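Local coordinates for protein FimX (Pseudomonas aeruginosa PAO1, PDB 3HV8) that belongs to the EAL-domain family and binds C2E in a pocket at the open end of its barrel-like fold, at residues 225-230 against 242-247. Numbering follows the deposited sequence.
Sequences SIVPFV and AGATYI. With C2E (9,9'-[(2R,3R,3aS,5S,7aR,9R,10R,10aS,12S,14aR)-3,5,10,12-tetrahydroxy-5,12-dioxidooctahydro-2H,7H-difuro[3,2-d:3',2'-j][1,3,7,9,2,8]tetraoxadiphosphacyclododecine-2,9-diyl]bis(2-amino-1,9-dihydro-6H-purin-6-one)), chain B.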
loop_
_atom_site.group_PDB
_atom_site.type_symbol
_atom_site.label_atom_id
_atom_site.label_comp_id
_atom_site.label_asym_id
_atom_site.label_seq_id
_atom_site.Cartn_x
_atom_site.Cartn_y
_atom_site.Cartn_z
ATOM N N SER A 225 -3.449 3.573 -12.406
ATOM C CA SER A 225 -2.755 2.295 -12.318
ATOM C C SER A 225 -1.353 2.424 -11.726
ATOM O O SER A 225 -0.609 3.355 -12.041
ATOM C CB SER A 225 -2.669 1.654 -13.704
ATOM O OG SER A 225 -2.069 2.545 -14.643
ATOM N N ILE A 226 -1.014 1.490 -10.846
ATOM C CA ILE A 226 0.354 1.366 -10.348
ATOM C C ILE A 226 0.812 -0.044 -10.687
ATOM O O ILE A 226 0.138 -1.018 -10.357
ATOM C CB ILE A 226 0.442 1.544 -8.817
ATOM C CG1 ILE A 226 -0.163 2.886 -8.386
ATOM C CG2 ILE A 226 1.888 1.393 -8.378
ATOM C CD1 ILE A 226 -0.318 3.055 -6.858
ATOM N N VAL A 227 1.948 -0.166 -11.367
ATOM C CA VAL A 227 2.478 -1.485 -11.684
ATOM C C VAL A 227 3.789 -1.701 -10.962
ATOM O O VAL A 227 4.760 -0.978 -11.185
ATOM C CB VAL A 227 2.699 -1.668 -13.195
ATOM C CG1 VAL A 227 3.187 -3.069 -13.480
ATOM C CG2 VAL A 227 1.390 -1.428 -13.933
ATOM N N PRO A 228 3.824 -2.682 -10.066
ATOM C CA PRO A 228 5.022 -2.920 -9.272
ATOM C C PRO A 228 5.908 -4.021 -9.860
ATOM O O PRO A 228 5.643 -4.533 -10.955
ATOM C CB PRO A 228 4.424 -3.400 -7.946
ATOM C CG PRO A 228 3.260 -4.232 -8.390
ATOM C CD PRO A 228 2.700 -3.529 -9.626
ATOM N N PHE A 229 6.941 -4.376 -9.104
ATOM C CA PHE A 229 7.884 -5.447 -9.471
ATOM C C PHE A 229 8.665 -5.147 -10.753
ATOM O O PHE A 229 9.060 -6.061 -11.481
ATOM C CB PHE A 229 7.173 -6.806 -9.558
ATOM C CG PHE A 229 6.906 -7.441 -8.211
ATOM C CD1 PHE A 229 7.537 -8.622 -7.849
ATOM C CD2 PHE A 229 6.040 -6.851 -7.308
ATOM C CE1 PHE A 229 7.303 -9.209 -6.612
ATOM C CE2 PHE A 229 5.798 -7.436 -6.058
ATOM C CZ PHE A 229 6.434 -8.612 -5.719
ATOM N N VAL A 230 8.881 -3.868 -11.034
ATOM C CA VAL A 230 9.717 -3.501 -12.175
ATOM C C VAL A 230 11.174 -3.791 -11.819
ATOM O O VAL A 230 11.748 -3.156 -10.938
ATOM C CB VAL A 230 9.523 -2.026 -12.571
ATOM C CG1 VAL A 230 10.458 -1.665 -13.745
ATOM C CG2 VAL A 230 8.074 -1.761 -12.950
ATOM N N ALA A 242 2.423 0.755 -22.365
ATOM C CA ALA A 242 1.092 0.252 -22.032
ATOM C C ALA A 242 0.238 1.318 -21.335
ATOM O O ALA A 242 -0.976 1.156 -21.187
ATOM C CB ALA A 242 1.191 -1.009 -21.186
ATOM N N GLY A 243 0.871 2.408 -20.911
ATOM C CA GLY A 243 0.149 3.536 -20.344
ATOM C C GLY A 243 0.024 3.573 -18.824
ATOM O O GLY A 243 -0.705 4.412 -18.280
ATOM N N ALA A 244 0.745 2.705 -18.128
ATOM C CA ALA A 244 0.723 2.711 -16.656
ATOM C C ALA A 244 0.921 4.129 -16.115
ATOM O O ALA A 244 1.814 4.857 -16.581
ATOM C CB ALA A 244 1.815 1.812 -16.123
ATOM N N THR A 245 0.134 4.541 -15.119
ATOM C CA THR A 245 0.338 5.888 -14.580
ATOM C C THR A 245 1.503 5.986 -13.588
ATOM O O THR A 245 2.123 7.049 -13.471
ATOM C CB THR A 245 -0.937 6.551 -14.000
ATOM O OG1 THR A 245 -1.703 5.574 -13.316
ATOM C CG2 THR A 245 -1.791 7.126 -15.125
ATOM N N TYR A 246 1.787 4.884 -12.886
ATOM C CA TYR A 246 2.882 4.809 -11.938
ATOM C C TYR A 246 3.532 3.443 -11.997
ATOM O O TYR A 246 2.880 2.444 -12.329
ATOM C CB TYR A 246 2.404 4.989 -10.481
ATOM C CG TYR A 246 1.679 6.272 -10.172
ATOM C CD1 TYR A 246 2.352 7.360 -9.636
ATOM C CD2 TYR A 246 0.302 6.373 -10.359
ATOM C CE1 TYR A 246 1.682 8.546 -9.341
ATOM C CE2 TYR A 246 -0.365 7.549 -10.077
ATOM C CZ TYR A 246 0.326 8.619 -9.550
ATOM O OH TYR A 246 -0.340 9.795 -9.247
ATOM N N ILE A 247 4.821 3.422 -11.661
ATOM C CA ILE A 247 5.555 2.174 -11.523
ATOM C C ILE A 247 6.384 2.135 -10.237
ATOM O O ILE A 247 6.650 3.163 -9.603
ATOM C CB ILE A 247 6.449 1.903 -12.764
ATOM C CG1 ILE A 247 7.433 3.057 -12.964
ATOM C CG2 ILE A 247 5.584 1.632 -13.999
ATOM C CD1 ILE A 247 8.451 2.793 -14.092
HETATM P P1 C2E B . 3.058 -6.463 -0.821
HETATM O O2P C2E B . 1.944 -5.877 -1.806
HETATM O O1P C2E B . 3.465 -7.767 -1.384
HETATM O "O5'" C2E B . 4.414 -5.627 -0.782
HETATM C "C5'" C2E B . 5.360 -5.844 -1.846
HETATM C "C4'" C2E B . 6.479 -6.845 -1.487
HETATM O "O4'" C2E B . 7.403 -6.923 -2.599
HETATM C "C3'" C2E B . 7.262 -6.198 -0.352
HETATM O "O3'" C2E B . 7.702 -7.215 0.560
HETATM C "C2'" C2E B . 8.431 -5.471 -1.058
HETATM O "O2'" C2E B . 9.595 -5.360 -0.262
HETATM C "C1'" C2E B . 8.677 -6.410 -2.240
HETATM N N9 C2E B . 9.273 -5.779 -3.408
HETATM C C8 C2E B . 9.329 -4.436 -3.694
HETATM N N7 C2E B . 9.779 -4.265 -4.916
HETATM C C5 C2E B . 10.051 -5.490 -5.456
HETATM C C6 C2E B . 10.555 -5.914 -6.706
HETATM O O6 C2E B . 10.815 -5.133 -7.623
HETATM N N1 C2E B . 10.715 -7.234 -6.873
HETATM C C2 C2E B . 10.412 -8.129 -5.895
HETATM N N2 C2E B . 10.598 -9.464 -6.144
HETATM N N3 C2E B . 9.943 -7.750 -4.729
HETATM C C4 C2E B . 9.748 -6.451 -4.492
HETATM P P11 C2E B . 7.513 -6.917 2.130
HETATM O O21 C2E B . 8.133 -8.128 2.921
HETATM O O11 C2E B . 8.047 -5.587 2.487
HETATM O O5A C2E B . 5.941 -6.850 2.332
HETATM C C5A C2E B . 5.156 -8.020 2.062
HETATM C C4A C2E B . 3.704 -7.799 2.477
HETATM O O4A C2E B . 3.649 -7.536 3.887
HETATM C C3A C2E B . 3.030 -6.590 1.826
HETATM O O3A C2E B . 2.442 -6.898 0.568
HETATM C C2A C2E B . 1.892 -6.333 2.816
HETATM O O2A C2E B . 0.845 -7.303 2.636
HETATM C C1A C2E B . 2.563 -6.672 4.152
HETATM N N91 C2E B . 3.074 -5.443 4.746
HETATM C C81 C2E B . 4.298 -4.860 4.583
HETATM N N71 C2E B . 4.339 -3.772 5.301
HETATM C C51 C2E B . 3.177 -3.641 6.010
HETATM C C61 C2E B . 2.663 -2.726 6.951
HETATM O O61 C2E B . 3.243 -1.679 7.265
HETATM N N11 C2E B . 1.422 -3.003 7.430
HETATM C C21 C2E B . 0.698 -4.098 7.046
HETATM N N21 C2E B . -0.561 -4.278 7.545
HETATM N N31 C2E B . 1.148 -4.942 6.155
HETATM C C41 C2E B . 2.372 -4.734 5.656
#
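Two neighbouring parallel strands of the EAL barrel, 224-227 and 246-247, meet here at the close of a beta-alpha-beta crossover whose connecting helix is 233-242. The tight part is a cluster of hydrogen bonds around S225. Its carbonyl O is gripped by two donors: T245 OG1 lies 2.8 Å away, in the carbonyl plane on a lone pair, while Y246 N approaches S225 O almost in line with the C=O bond at 3.0 Å, with a bent N-H...O angle of 133°. The S225 side chain is an acceptor as well. With OG held between its own backbone N and carbonyl carbon (chi1 55°), it takes a straighter bond from T245 N at 3.0 Å; OG is also hydrogen-bonded to H219 of helix 205-220, so this buried hydroxyl is held from two elements. One step on, V227 N donates to Y246 O at 2.9 Å, from above the carbonyl plane, and extends the parallel pairing.

I226 and Y246 project to one face of the sheet, where the two side chains cross obliquely, I226 CG1 coming within 3.9 Å of Y246 CB, and the tyrosine ring turns an edge to S225 O. On the face of V227 and I247, V227 CG2 touches the methyl of A244, just past G243, whose positive phi belongs to the Schellman motif that follows helix 233-242, and V230 CG2 leans on I247 CB at 4.0 Å; L236 and L239 of helix 233-242 pack against this apolar group.

Contact is looser toward the ligand. Past V227, residues 228-230 leave the sheet, and F229, partly exposed, belongs to the C2E pocket. One face of its ring lies against a guanine base of the ligand, displaced toward the ring's perimeter, with F229 CE1 3.3 Å from C2E N2.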